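PDB 5UL3: OxsB protein from Bacillus megaterium, which catalyses the oxidative ring contraction of dAMP to an oxetane aldehyde in oxetanocin A biosynthesis, using cobalamin, a [4Fe-4S] cluster and S-adenosylmethionine. Local coordinates for residues 50-62 with 144-156. Sequence-based numbering, arbitrary orientation.
Sequences ILVSGETDNTTLY and SSYLRKEQLAKVE. With EDO (1,2-ethanediol), chain N.
L51 lays its CD1 methyl against the aliphatic end of K154, 3.6 Å from CE. Next along the strand, with chi1 at -171°, OG of S53 swings beside its own carbonyl carbon and presses on CA and CB of Q151; a water links the same OG to A153 O. G54, at positive phi, brings its N to R148 O at 3.0 Å, a weak bond to a carbonyl that also takes Q151 N in the Schellman motif closing the helix. E55, its chain bent at chi2, crosses K149 at a slant, OE2 resting 3.5 Å from CD; its charge meets the ammonium through a water shared with D57 rather than directly. N58 crosses the K149 chain nearly at right angles, ND2 held by E55 OE2 at 2.9 Å. A further water joins N58 OD1, K149 O and Q151 NE2. That NE2 also gives a weak bond to T60 OG1, while Y62 OH donates to Q151 OE1 at a short 2.5 Å, the oxygen lying in the ring plane and the ring and amide planes 77° apart. Together these partners tell the amide's two ends apart and probably hold its flip. The contact joins the edge hairpin of the N-terminal domain's antiparallel sheet to the turn that leads from helix 138-149 into strand 154-159 of the cobalamin-binding Rossmann domain, with L84 of helix 83-88 touching both Y62 and Q151.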
ATOM      1  N   ILE A  50       5.588 -28.342 -25.247  1.00 40.56           N
ATOM      2  CA  ILE A  50       4.572 -27.302 -25.233  1.00 39.20           C
ATOM      3  C   ILE A  50       5.074 -26.142 -24.384  1.00 35.93           C
ATOM      4  O   ILE A  50       5.958 -26.291 -23.539  1.00 41.31           O
ATOM      5  CB  ILE A  50       3.202 -27.782 -24.707  1.00 41.21           C
ATOM      6  CG1 ILE A  50       3.301 -28.209 -23.247  1.00 45.00           C
ATOM      7  CG2 ILE A  50       2.647 -28.907 -25.564  1.00 44.34           C
ATOM      8  CD1 ILE A  50       2.008 -28.013 -22.504  1.00 47.88           C
ATOM      9  N   LEU A  51       4.484 -24.978 -24.637  1.00 31.71           N
ATOM     10  CA  LEU A  51       4.767 -23.738 -23.923  1.00 33.71           C
ATOM     11  C   LEU A  51       3.442 -23.014 -23.746  1.00 29.79           C
ATOM     12  O   LEU A  51       2.683 -22.879 -24.711  1.00 28.31           O
ATOM     13  CB  LEU A  51       5.756 -22.866 -24.717  1.00 28.31           C
ATOM     14  CG  LEU A  51       5.924 -21.405 -24.268  1.00 32.18           C
ATOM     15  CD1 LEU A  51       6.530 -21.340 -22.894  1.00 36.53           C
ATOM     16  CD2 LEU A  51       6.762 -20.628 -25.268  1.00 40.55           C
ATOM     17  N   VAL A  52       3.155 -22.543 -22.530  1.00 28.21           N
ATOM     18  CA  VAL A  52       2.030 -21.648 -22.291  1.00 21.73           C
ATOM     19  C   VAL A  52       2.612 -20.278 -21.946  1.00 22.73           C
ATOM     20  O   VAL A  52       3.538 -20.181 -21.130  1.00 24.53           O
ATOM     21  CB  VAL A  52       1.106 -22.148 -21.167  1.00 31.27           C
ATOM     22  CG1 VAL A  52       0.039 -21.093 -20.846  1.00 31.80           C
ATOM     23  CG2 VAL A  52       0.426 -23.448 -21.595  1.00 38.59           C
ATOM     24  N   SER A  53       2.084 -19.241 -22.572  1.00 23.91           N
ATOM     25  CA  SER A  53       2.453 -17.868 -22.205  1.00 21.89           C
ATOM     26  C   SER A  53       1.201 -17.018 -22.339  1.00 25.48           C
ATOM     27  O   SER A  53       0.106 -17.533 -22.585  1.00 27.37           O
ATOM     28  CB  SER A  53       3.614 -17.364 -23.076  1.00 26.27           C
ATOM     29  OG  SER A  53       4.100 -16.113 -22.580  1.00 25.55           O
ATOM     30  N   GLY A  54       1.352 -15.692 -22.221  1.00 22.97           N
ATOM     31  CA  GLY A  54       0.183 -14.833 -22.165  1.00 24.26           C
ATOM     32  C   GLY A  54      -0.455 -14.956 -20.784  1.00 21.99           C
ATOM     33  O   GLY A  54       0.044 -15.655 -19.914  1.00 24.71           O
ATOM     34  N   GLU A  55      -1.589 -14.270 -20.604  1.00 23.30           N
ATOM     35  CA  GLU A  55      -2.305 -14.292 -19.330  1.00 24.79           C
ATOM     36  C   GLU A  55      -3.755 -13.893 -19.568  1.00 21.71           C
ATOM     37  O   GLU A  55      -4.078 -13.254 -20.568  1.00 23.12           O
ATOM     38  CB  GLU A  55      -1.639 -13.372 -18.292  1.00 22.24           C
ATOM     39  CG  GLU A  55      -1.365 -11.957 -18.804  1.00 19.78           C
ATOM     40  CD  GLU A  55      -2.621 -11.090 -18.842  1.00 25.42           C
ATOM     41  OE1 GLU A  55      -3.460 -11.169 -17.917  1.00 27.29           O
ATOM     42  OE2 GLU A  55      -2.785 -10.320 -19.803  1.00 24.01           O
ATOM     43  N   THR A  56      -4.625 -14.280 -18.615  1.00 24.88           N
ATOM     44  CA  THR A  56      -6.079 -14.071 -18.671  1.00 27.38           C
ATOM     45  C   THR A  56      -6.650 -14.121 -20.092  1.00 27.00           C
ATOM     46  O   THR A  56      -6.791 -15.209 -20.660  1.00 30.09           O
ATOM     47  CB  THR A  56      -6.504 -12.763 -17.968  1.00 25.67           C
ATOM     48  OG1 THR A  56      -5.999 -11.601 -18.644  1.00 27.53           O
ATOM     49  CG2 THR A  56      -6.014 -12.762 -16.508  1.00 22.93           C
ATOM     50  N   ASP A  57      -6.990 -12.973 -20.672  1.00 23.85           N
ATOM     51  CA  ASP A  57      -7.704 -12.936 -21.945  1.00 24.62           C
ATOM     52  C   ASP A  57      -6.790 -13.040 -23.168  1.00 27.59           C
ATOM     53  O   ASP A  57      -7.250 -12.762 -24.279  1.00 31.85           O
ATOM     54  CB  ASP A  57      -8.567 -11.682 -22.049  1.00 27.10           C
ATOM     55  CG  ASP A  57      -7.756 -10.390 -22.120  1.00 33.97           C
ATOM     56  OD1 ASP A  57      -6.531 -10.396 -21.881  1.00 30.91           O
ATOM     57  OD2 ASP A  57      -8.378  -9.349 -22.403  1.00 33.97           O
ATOM     58  N   ASN A  58      -5.534 -13.458 -22.994  1.00 25.31           N
ATOM     59  CA  ASN A  58      -4.655 -13.641 -24.144  1.00 26.43           C
ATOM     60  C   ASN A  58      -3.752 -14.849 -23.955  1.00 26.92           C
ATOM     61  O   ASN A  58      -2.777 -15.017 -24.703  1.00 26.00           O
ATOM     62  CB  ASN A  58      -3.823 -12.362 -24.406  1.00 22.80           C
ATOM     63  CG  ASN A  58      -3.018 -11.929 -23.199  1.00 21.07           C
ATOM     64  OD1 ASN A  58      -1.967 -12.498 -22.894  1.00 22.17           O
ATOM     65  ND2 ASN A  58      -3.499 -10.890 -22.512  1.00 24.68           N
ATOM     66  N   THR A  59      -4.063 -15.708 -22.984  1.00 23.28           N
ATOM     67  CA  THR A  59      -3.255 -16.887 -22.744  1.00 22.18           C
ATOM     68  C   THR A  59      -3.181 -17.737 -24.012  1.00 24.81           C
ATOM     69  O   THR A  59      -4.176 -17.916 -24.721  1.00 26.40           O
ATOM     70  CB  THR A  59      -3.844 -17.703 -21.589  1.00 25.01           C
ATOM     71  OG1 THR A  59      -4.089 -16.824 -20.472  1.00 26.13           O
ATOM     72  CG2 THR A  59      -2.857 -18.770 -21.150  1.00 24.24           C
ATOM     73  N   THR A  60      -1.987 -18.232 -24.295  1.00 23.84           N
ATOM     74  CA  THR A  60      -1.645 -18.843 -25.575  1.00 27.43           C
ATOM     75  C   THR A  60      -0.897 -20.140 -25.327  1.00 24.13           C
ATOM     76  O   THR A  60      -0.001 -20.185 -24.487  1.00 27.92           O
ATOM     77  CB  THR A  60      -0.749 -17.909 -26.422  1.00 24.46           C
ATOM     78  OG1 THR A  60      -1.386 -16.647 -26.578  1.00 26.29           O
ATOM     79  CG2 THR A  60      -0.505 -18.517 -27.810  1.00 27.08           C
ATOM     80  N   LEU A  61      -1.245 -21.191 -26.080  1.00 25.14           N
ATOM     81  CA  LEU A  61      -0.525 -22.456 -26.047  1.00 27.62           C
ATOM     82  C   LEU A  61       0.213 -22.668 -27.366  1.00 24.74           C
ATOM     83  O   LEU A  61      -0.378 -22.514 -28.440  1.00 28.28           O
ATOM     84  CB  LEU A  61      -1.493 -23.617 -25.796  1.00 32.45           C
ATOM     85  CG  LEU A  61      -0.902 -25.016 -25.905  1.00 35.63           C
ATOM     86  CD1 LEU A  61       0.138 -25.256 -24.825  1.00 31.31           C
ATOM     87  CD2 LEU A  61      -2.017 -26.054 -25.826  1.00 36.22           C
ATOM     88  N   TYR A  62       1.498 -22.988 -27.277  1.00 26.26           N
ATOM     89  CA  TYR A  62       2.288 -23.439 -28.415  1.00 32.89           C
ATOM     90  C   TYR A  62       2.510 -24.937 -28.273  1.00 31.88           C
ATOM     91  O   TYR A  62       2.977 -25.403 -27.230  1.00 34.15           O
ATOM     92  CB  TYR A  62       3.635 -22.715 -28.492  1.00 27.86           C
ATOM     93  CG  TYR A  62       3.487 -21.218 -28.515  1.00 28.91           C
ATOM     94  CD1 TYR A  62       3.356 -20.491 -27.331  1.00 27.69           C
ATOM     95  CD2 TYR A  62       3.472 -20.529 -29.719  1.00 23.16           C
ATOM     96  CE1 TYR A  62       3.204 -19.097 -27.367  1.00 26.74           C
ATOM     97  CE2 TYR A  62       3.329 -19.154 -29.757  1.00 25.79           C
ATOM     98  CZ  TYR A  62       3.198 -18.447 -28.586  1.00 28.70           C
ATOM     99  OH  TYR A  62       3.047 -17.082 -28.660  1.00 24.72           O
ATOM    100  N   SER A 144       5.283  -9.794 -13.158  1.00 21.80           N
ATOM    101  CA  SER A 144       4.980 -11.088 -13.770  1.00 19.14           C
ATOM    102  C   SER A 144       3.959 -10.953 -14.884  1.00 20.25           C
ATOM    103  O   SER A 144       4.162 -11.464 -15.998  1.00 23.58           O
ATOM    104  CB  SER A 144       4.471 -12.059 -12.689  1.00 20.96           C
ATOM    105  OG  SER A 144       3.996 -13.267 -13.264  1.00 25.39           O
ATOM    106  N   SER A 145       2.823 -10.306 -14.605  1.00 21.78           N
ATOM    107  CA  SER A 145       1.771 -10.294 -15.618  1.00 19.73           C
ATOM    108  C   SER A 145       2.167  -9.477 -16.846  1.00 21.48           C
ATOM    109  O   SER A 145       1.786  -9.836 -17.975  1.00 20.53           O
ATOM    110  CB  SER A 145       0.458  -9.790 -15.028  1.00 20.38           C
ATOM    111  OG  SER A 145       0.545  -8.410 -14.642  1.00 18.74           O
ATOM    112  N   TYR A 146       2.926  -8.401 -16.650  1.00 20.83           N
ATOM    113  CA  TYR A 146       3.463  -7.650 -17.783  1.00 20.81           C
ATOM    114  C   TYR A 146       4.320  -8.553 -18.681  1.00 19.69           C
ATOM    115  O   TYR A 146       4.136  -8.592 -19.904  1.00 22.70           O
ATOM    116  CB  TYR A 146       4.269  -6.445 -17.270  1.00 18.87           C
ATOM    117  CG  TYR A 146       5.081  -5.805 -18.377  1.00 20.82           C
ATOM    118  CD1 TYR A 146       4.499  -4.923 -19.268  1.00 22.42           C
ATOM    119  CD2 TYR A 146       6.412  -6.168 -18.574  1.00 23.29           C
ATOM    120  CE1 TYR A 146       5.240  -4.376 -20.317  1.00 24.36           C
ATOM    121  CE2 TYR A 146       7.151  -5.643 -19.616  1.00 22.57           C
ATOM    122  CZ  TYR A 146       6.565  -4.744 -20.475  1.00 25.71           C
ATOM    123  OH  TYR A 146       7.313  -4.234 -21.510  1.00 29.13           O
ATOM    124  N   LEU A 147       5.267  -9.285 -18.080  1.00 20.29           N
ATOM    125  CA  LEU A 147       6.148 -10.155 -18.857  1.00 21.74           C
ATOM    126  C   LEU A 147       5.379 -11.288 -19.533  1.00 24.89           C
ATOM    127  O   LEU A 147       5.696 -11.666 -20.674  1.00 22.31           O
ATOM    128  CB  LEU A 147       7.240 -10.734 -17.955  1.00 19.95           C
ATOM    129  CG  LEU A 147       8.254  -9.711 -17.433  1.00 19.58           C
ATOM    130  CD1 LEU A 147       9.232 -10.392 -16.442  1.00 22.01           C
ATOM    131  CD2 LEU A 147       9.027  -9.032 -18.560  1.00 21.38           C
ATOM    132  N   ARG A 148       4.375 -11.857 -18.845  1.00 22.90           N
ATOM    133  CA  ARG A 148       3.590 -12.925 -19.467  1.00 20.38           C
ATOM    134  C   ARG A 148       2.752 -12.404 -20.626  1.00 22.00           C
ATOM    135  O   ARG A 148       2.659 -13.062 -21.677  1.00 21.99           O
ATOM    136  CB  ARG A 148       2.696 -13.617 -18.422  1.00 23.52           C
ATOM    137  CG  ARG A 148       3.509 -14.392 -17.399  1.00 22.70           C
ATOM    138  CD  ARG A 148       2.615 -15.036 -16.340  1.00 23.25           C
ATOM    139  NE  ARG A 148       3.390 -15.861 -15.419  1.00 23.76           N
ATOM    140  CZ  ARG A 148       2.936 -16.269 -14.234  1.00 25.41           C
ATOM    141  NH1 ARG A 148       1.717 -15.921 -13.831  1.00 22.89           N
ATOM    142  NH2 ARG A 148       3.698 -17.013 -13.452  1.00 27.01           N
ATOM    143  N   LYS A 149       2.129 -11.234 -20.462  1.00 21.98           N
ATOM    144  CA  LYS A 149       1.292 -10.713 -21.534  1.00 20.73           C
ATOM    145  C   LYS A 149       2.125 -10.370 -22.763  1.00 24.14           C
ATOM    146  O   LYS A 149       1.705 -10.633 -23.893  1.00 21.53           O
ATOM    147  CB  LYS A 149       0.503  -9.489 -21.073  1.00 20.65           C
ATOM    148  CG  LYS A 149      -0.385  -8.904 -22.182  1.00 22.19           C
ATOM    149  CD  LYS A 149      -1.248  -7.732 -21.659  1.00 26.42           C
ATOM    150  CE  LYS A 149      -2.249  -7.254 -22.743  1.00 33.58           C
ATOM    151  NZ  LYS A 149      -3.525  -6.728 -22.133  1.00 37.83           N
ATOM    152  N   GLU A 150       3.320  -9.824 -22.564  1.00 21.25           N
ATOM    153  CA  GLU A 150       4.232  -9.582 -23.681  1.00 24.69           C
ATOM    154  C   GLU A 150       4.915 -10.859 -24.179  1.00 21.24           C
ATOM    155  O   GLU A 150       5.626 -10.815 -25.194  1.00 22.40           O
ATOM    156  CB  GLU A 150       5.285  -8.559 -23.267  1.00 24.74           C
ATOM    157  CG  GLU A 150       4.721  -7.160 -23.052  1.00 26.30           C
ATOM    158  CD  GLU A 150       4.348  -6.467 -24.358  1.00 44.12           C
ATOM    159  OE1 GLU A 150       4.873  -6.842 -25.433  1.00 36.56           O
ATOM    160  OE2 GLU A 150       3.515  -5.540 -24.296  1.00 52.30           O
ATOM    161  N   GLN A 151       4.699 -11.974 -23.491  1.00 21.52           N
ATOM    162  CA  GLN A 151       5.308 -13.267 -23.779  1.00 23.55           C
ATOM    163  C   GLN A 151       6.821 -13.145 -23.889  1.00 24.39           C
ATOM    164  O   GLN A 151       7.451 -13.649 -24.820  1.00 23.09           O
ATOM    165  CB  GLN A 151       4.683 -13.903 -25.027  1.00 20.86           C
ATOM    166  CG  GLN A 151       3.151 -13.915 -24.958  1.00 24.31           C
ATOM    167  CD  GLN A 151       2.488 -14.885 -25.935  1.00 25.83           C
ATOM    168  OE1 GLN A 151       3.141 -15.755 -26.504  1.00 27.09           O
ATOM    169  NE2 GLN A 151       1.188 -14.715 -26.144  1.00 26.25           N
ATOM    170  N   LEU A 152       7.413 -12.470 -22.900  1.00 21.98           N
ATOM    171  CA  LEU A 152       8.848 -12.229 -22.870  1.00 22.19           C
ATOM    172  C   LEU A 152       9.616 -13.250 -22.040  1.00 20.98           C
ATOM    173  O   LEU A 152      10.813 -13.439 -22.278  1.00 25.44           O
ATOM    174  CB  LEU A 152       9.135 -10.817 -22.330  1.00 20.45           C
ATOM    175  CG  LEU A 152       8.674  -9.656 -23.223  1.00 24.17           C
ATOM    176  CD1 LEU A 152       8.819  -8.337 -22.476  1.00 23.82           C
ATOM    177  CD2 LEU A 152       9.440  -9.606 -24.542  1.00 29.28           C
ATOM    178  N   ALA A 153       8.967 -13.913 -21.086  1.00 22.35           N
ATOM    179  CA  ALA A 153       9.679 -14.799 -20.172  1.00 21.81           C
ATOM    180  C   ALA A 153       8.675 -15.717 -19.504  1.00 23.29           C
ATOM    181  O   ALA A 153       7.492 -15.400 -19.395  1.00 24.48           O
ATOM    182  CB  ALA A 153      10.451 -14.026 -19.092  1.00 22.95           C
ATOM    183  N   LYS A 154       9.173 -16.870 -19.074  1.00 26.72           N
ATOM    184  CA  LYS A 154       8.500 -17.657 -18.054  1.00 23.28           C
ATOM    185  C   LYS A 154       8.842 -17.047 -16.700  1.00 24.83           C
ATOM    186  O   LYS A 154      10.014 -16.829 -16.400  1.00 29.34           O
ATOM    187  CB  LYS A 154       8.952 -19.110 -18.129  1.00 24.84           C
ATOM    188  CG  LYS A 154       8.534 -19.771 -19.458  1.00 30.81           C
ATOM    189  CD  LYS A 154       8.599 -21.289 -19.355  1.00 46.36           C
ATOM    190  CE  LYS A 154       9.219 -21.899 -20.603  1.00 55.76           C
ATOM    191  NZ  LYS A 154       9.521 -23.353 -20.426  1.00 52.65           N
ATOM    192  N   VAL A 155       7.827 -16.734 -15.905  1.00 21.09           N
ATOM    193  CA  VAL A 155       8.029 -16.036 -14.642  1.00 22.34           C
ATOM    194  C   VAL A 155       7.623 -16.971 -13.514  1.00 22.43           C
ATOM    195  O   VAL A 155       6.552 -17.581 -13.564  1.00 26.09           O
ATOM    196  CB  VAL A 155       7.230 -14.718 -14.572  1.00 23.55           C
ATOM    197  CG1 VAL A 155       7.537 -13.960 -13.264  1.00 20.20           C
ATOM    198  CG2 VAL A 155       7.540 -13.830 -15.783  1.00 23.49           C
ATOM    199  N   GLU A 156       8.477 -17.070 -12.504  1.00 23.13           N
ATOM    200  CA  GLU A 156       8.172 -17.793 -11.273  1.00 26.01           C
ATOM    201  C   GLU A 156       8.088 -16.779 -10.142  1.00 23.59           C
ATOM    202  O   GLU A 156       8.950 -15.906 -10.032  1.00 24.91           O
ATOM    203  CB  GLU A 156       9.239 -18.849 -10.977  1.00 26.30           C
ATOM    204  CG  GLU A 156       9.265 -19.335  -9.522  1.00 40.03           C
ATOM    205  CD  GLU A 156       8.927 -20.812  -9.375  1.00 63.33           C
ATOM    206  OE1 GLU A 156       8.729 -21.478 -10.415  1.00 70.10           O
ATOM    207  OE2 GLU A 156       8.861 -21.303  -8.220  1.00 58.32           O
TER
HETATM  208  C1  EDO N 813       3.262  -2.876 -26.802  1.00 61.52           C
HETATM  209  O1  EDO N 813       2.430  -3.369 -25.749  1.00 62.57           O
HETATM  210  C2  EDO N 813       3.349  -3.948 -27.879  1.00 70.73           C
HETATM  211  O2  EDO N 813       3.516  -5.237 -27.268  1.00 58.89           O
HETATM  212  O   HOH W   1       5.213 -16.503 -20.187  1.00 28.80           O
HETATM  213  O   HOH W   2      -4.891  -8.852 -20.233  1.00 25.42           O
HETATM  214  O   HOH W   3      -0.124 -12.473 -24.846  1.00 24.48           O